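PDB 1O5Z: folylpolyglutamate synthase/dihydrofolate synthase, which probably adds L-glutamate to dihydropteroate and to tetrahydrofolate polyglutamates at the expense of ATP, with magnesium as cofactor. Local coordinates for residues Tyr52-Ile57 / Ala152-Gly157. Numbering follows the deposited sequence.
Sequences YKTIHI and AVLEVG
Thr54, Ile55, His56 and Ile57 pair in parallel register with Ala152, Val153, Leu154 and Glu155, the two strand axes running 22° apart. Five backbone hydrogen bonds alternate between them, from Ala152 N to Lys53 O at one end to Val156 N to Ile57 O (2.9 Å) at the other. That last bond is nearly straight at nitrogen, yet its donor stands above the carbonyl plane of Ile57, where Val156 already lies past the end of strand 152-155.

On one face of the sheet Leu154 CD1 lies 3.6 Å from Thr54 OG1, the two side chains crossing at about a right angle; this buried hydroxyl has no hydrogen-bond partner in the model. Tyr52 brings ring atoms CD1 and CE1 obliquely to the methyl of Ala152 (CE1 to CB 3.6 Å), and its OH goes on to Phe141 O in helix 132-146, which packs on Ala152 and Leu154. The His56 ring, with CG anti to the backbone N (chi1 -160°), brings CD2 to 3.5 Å from Leu154 O, which sits at the ring edge and in its plane. Val156 CG2 comes within 3.4 Å of His56 NE2, a nitrogen hydrogen-bonded to Thr165 OG1. An alanine in place of His56 would probably leave Thr165 without this mate and open a gap beside Val156.

On the other face, beneath helix 63-77, Ile57 CD1 presses tightly on Val153 CG1 at 3.5 Å. Glu155 extends from this face; its OE1 hydrogen-bonds an unidentified ligand, probably from the crystallisation liquor, and weakly Ser86 N.

These are neighbouring central strands of the Mur ligase-type middle domain, of P-loop NTPase fold. Backbone pairing and apolar packing bind them together, while the polar ends of Tyr52, His56 and Glu155 find their partners beyond the pair.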
ATOM      1  N   TYR A  52     -13.677 -15.736  -9.837  1.00 48.44           N
ATOM      2  CA  TYR A  52     -12.778 -15.073 -10.771  1.00 47.35           C
ATOM      3  C   TYR A  52     -11.353 -15.492 -10.441  1.00 47.34           C
ATOM      4  O   TYR A  52     -11.072 -15.938  -9.363  1.00 46.09           O
ATOM      5  CB  TYR A  52     -12.906 -13.528 -10.688  1.00 47.65           C
ATOM      6  CG  TYR A  52     -13.160 -13.022  -9.258  1.00 46.62           C
ATOM      7  CD1 TYR A  52     -12.113 -12.930  -8.318  1.00 46.91           C
ATOM      8  CD2 TYR A  52     -14.438 -12.714  -8.832  1.00 45.60           C
ATOM      9  CE1 TYR A  52     -12.371 -12.553  -6.999  1.00 47.13           C
ATOM     10  CE2 TYR A  52     -14.689 -12.299  -7.526  1.00 45.79           C
ATOM     11  CZ  TYR A  52     -13.668 -12.264  -6.628  1.00 44.97           C
ATOM     12  OH  TYR A  52     -13.900 -11.837  -5.385  1.00 46.79           O
ATOM     13  N   LYS A  53     -10.457 -15.337 -11.405  1.00 48.49           N
ATOM     14  CA  LYS A  53      -9.028 -15.566 -11.205  1.00 48.78           C
ATOM     15  C   LYS A  53      -8.483 -14.509 -10.271  1.00 48.90           C
ATOM     16  O   LYS A  53      -9.029 -13.407 -10.150  1.00 48.38           O
ATOM     17  CB  LYS A  53      -8.240 -15.528 -12.535  1.00 49.82           C
ATOM     18  CG  LYS A  53      -8.724 -16.467 -13.626  1.00 51.36           C
ATOM     19  CD  LYS A  53      -8.744 -17.924 -13.104  1.00 55.23           C
ATOM     20  CE  LYS A  53      -9.188 -18.982 -14.164  1.00 56.22           C
ATOM     21  NZ  LYS A  53      -9.801 -20.210 -13.507  1.00 57.73           N
ATOM     22  N   THR A  54      -7.357 -14.831  -9.651  1.00 48.64           N
ATOM     23  CA  THR A  54      -6.880 -14.066  -8.534  1.00 49.22           C
ATOM     24  C   THR A  54      -5.364 -14.019  -8.592  1.00 48.63           C
ATOM     25  O   THR A  54      -4.725 -14.945  -9.128  1.00 47.18           O
ATOM     26  CB  THR A  54      -7.496 -14.746  -7.296  1.00 50.20           C
ATOM     27  OG1 THR A  54      -8.425 -13.833  -6.652  1.00 53.88           O
ATOM     28  CG2 THR A  54      -6.544 -15.115  -6.310  1.00 50.76           C
ATOM     29  N   ILE A  55      -4.792 -12.894  -8.136  1.00 48.06           N
ATOM     30  CA  ILE A  55      -3.331 -12.776  -7.952  1.00 47.70           C
ATOM     31  C   ILE A  55      -3.117 -12.263  -6.559  1.00 47.17           C
ATOM     32  O   ILE A  55      -3.825 -11.388  -6.108  1.00 46.94           O
ATOM     33  CB  ILE A  55      -2.692 -11.850  -8.996  1.00 47.89           C
ATOM     34  CG1 ILE A  55      -2.850 -12.465 -10.365  1.00 47.18           C
ATOM     35  CG2 ILE A  55      -1.201 -11.602  -8.690  1.00 48.42           C
ATOM     36  CD1 ILE A  55      -2.554 -11.455 -11.487  1.00 48.00           C
ATOM     37  N   HIS A  56      -2.161 -12.866  -5.868  1.00 47.35           N
ATOM     38  CA  HIS A  56      -2.055 -12.685  -4.439  1.00 46.40           C
ATOM     39  C   HIS A  56      -0.690 -12.164  -4.081  1.00 45.91           C
ATOM     40  O   HIS A  56       0.283 -12.827  -4.387  1.00 45.42           O
ATOM     41  CB  HIS A  56      -2.319 -13.999  -3.702  1.00 46.19           C
ATOM     42  CG  HIS A  56      -2.680 -13.804  -2.270  1.00 43.19           C
ATOM     43  ND1 HIS A  56      -2.670 -14.833  -1.356  1.00 44.65           N
ATOM     44  CD2 HIS A  56      -3.091 -12.704  -1.596  1.00 43.11           C
ATOM     45  CE1 HIS A  56      -3.044 -14.363  -0.178  1.00 44.37           C
ATOM     46  NE2 HIS A  56      -3.282 -13.071  -0.291  1.00 42.79           N
ATOM     47  N   ILE A  57      -0.641 -10.983  -3.442  1.00 45.36           N
ATOM     48  CA  ILE A  57       0.618 -10.277  -3.195  1.00 45.72           C
ATOM     49  C   ILE A  57       0.867  -9.909  -1.745  1.00 45.67           C
ATOM     50  O   ILE A  57       0.191  -9.046  -1.195  1.00 45.10           O
ATOM     51  CB  ILE A  57       0.725  -9.011  -4.100  1.00 46.14           C
ATOM     52  CG1 ILE A  57       0.653  -9.422  -5.590  1.00 47.20           C
ATOM     53  CG2 ILE A  57       2.071  -8.295  -3.875  1.00 45.04           C
ATOM     54  CD1 ILE A  57      -0.090  -8.575  -6.331  1.00 47.37           C
ATOM     55  N   ALA A 152      -8.937 -10.574  -9.908  1.00 46.84           N
ATOM     56  CA  ALA A 152      -8.765  -9.748  -8.720  1.00 46.75           C
ATOM     57  C   ALA A 152      -7.304  -9.790  -8.263  1.00 46.59           C
ATOM     58  O   ALA A 152      -6.716 -10.844  -8.199  1.00 47.31           O
ATOM     59  CB  ALA A 152      -9.719 -10.183  -7.610  1.00 46.03           C
ATOM     60  N   VAL A 153      -6.716  -8.629  -7.986  1.00 46.77           N
ATOM     61  CA  VAL A 153      -5.373  -8.531  -7.424  1.00 45.86           C
ATOM     62  C   VAL A 153      -5.509  -8.160  -5.986  1.00 46.23           C
ATOM     63  O   VAL A 153      -6.110  -7.148  -5.649  1.00 46.96           O
ATOM     64  CB  VAL A 153      -4.539  -7.494  -8.172  1.00 45.85           C
ATOM     65  CG1 VAL A 153      -3.108  -7.459  -7.665  1.00 46.23           C
ATOM     66  CG2 VAL A 153      -4.547  -7.816  -9.670  1.00 47.30           C
ATOM     67  N   LEU A 154      -4.947  -8.996  -5.113  1.00 47.66           N
ATOM     68  CA  LEU A 154      -5.155  -8.886  -3.684  1.00 47.81           C
ATOM     69  C   LEU A 154      -3.856  -8.669  -2.967  1.00 46.91           C
ATOM     70  O   LEU A 154      -2.979  -9.506  -2.986  1.00 46.04           O
ATOM     71  CB  LEU A 154      -5.795 -10.161  -3.169  1.00 48.77           C
ATOM     72  CG  LEU A 154      -6.986 -10.595  -4.026  1.00 51.52           C
ATOM     73  CD1 LEU A 154      -7.253 -12.062  -3.770  1.00 55.30           C
ATOM     74  CD2 LEU A 154      -8.147  -9.752  -3.657  1.00 51.35           C
ATOM     75  N   GLU A 155      -3.793  -7.540  -2.296  1.00 46.30           N
ATOM     76  CA  GLU A 155      -2.754  -7.245  -1.372  1.00 47.32           C
ATOM     77  C   GLU A 155      -3.067  -7.890   0.011  1.00 47.22           C
ATOM     78  O   GLU A 155      -4.110  -7.661   0.607  1.00 47.40           O
ATOM     79  CB  GLU A 155      -2.600  -5.706  -1.233  1.00 47.95           C
ATOM     80  CG  GLU A 155      -1.515  -5.335  -0.242  1.00 49.03           C
ATOM     81  CD  GLU A 155      -1.416  -3.890   0.062  1.00 47.51           C
ATOM     82  OE1 GLU A 155      -2.214  -3.088  -0.448  1.00 48.04           O
ATOM     83  OE2 GLU A 155      -0.481  -3.574   0.815  1.00 52.41           O
ATOM     84  N   VAL A 156      -2.110  -8.640   0.526  1.00 47.18           N
ATOM     85  CA  VAL A 156      -2.194  -9.200   1.849  1.00 46.81           C
ATOM     86  C   VAL A 156      -2.337  -8.054   2.836  1.00 47.63           C
ATOM     87  O   VAL A 156      -1.657  -7.001   2.713  1.00 48.04           O
ATOM     88  CB  VAL A 156      -0.942 -10.019   2.177  1.00 46.40           C
ATOM     89  CG1 VAL A 156      -0.964 -10.469   3.612  1.00 45.39           C
ATOM     90  CG2 VAL A 156      -0.784 -11.208   1.187  1.00 46.93           C
ATOM     91  N   GLY A 157      -3.248  -8.228   3.795  1.00 47.30           N
ATOM     92  CA  GLY A 157      -3.387  -7.279   4.914  1.00 47.78           C
ATOM     93  C   GLY A 157      -2.144  -7.290   5.787  1.00 48.73           C
ATOM     94  O   GLY A 157      -1.498  -6.293   5.961  1.00 48.96           O
TER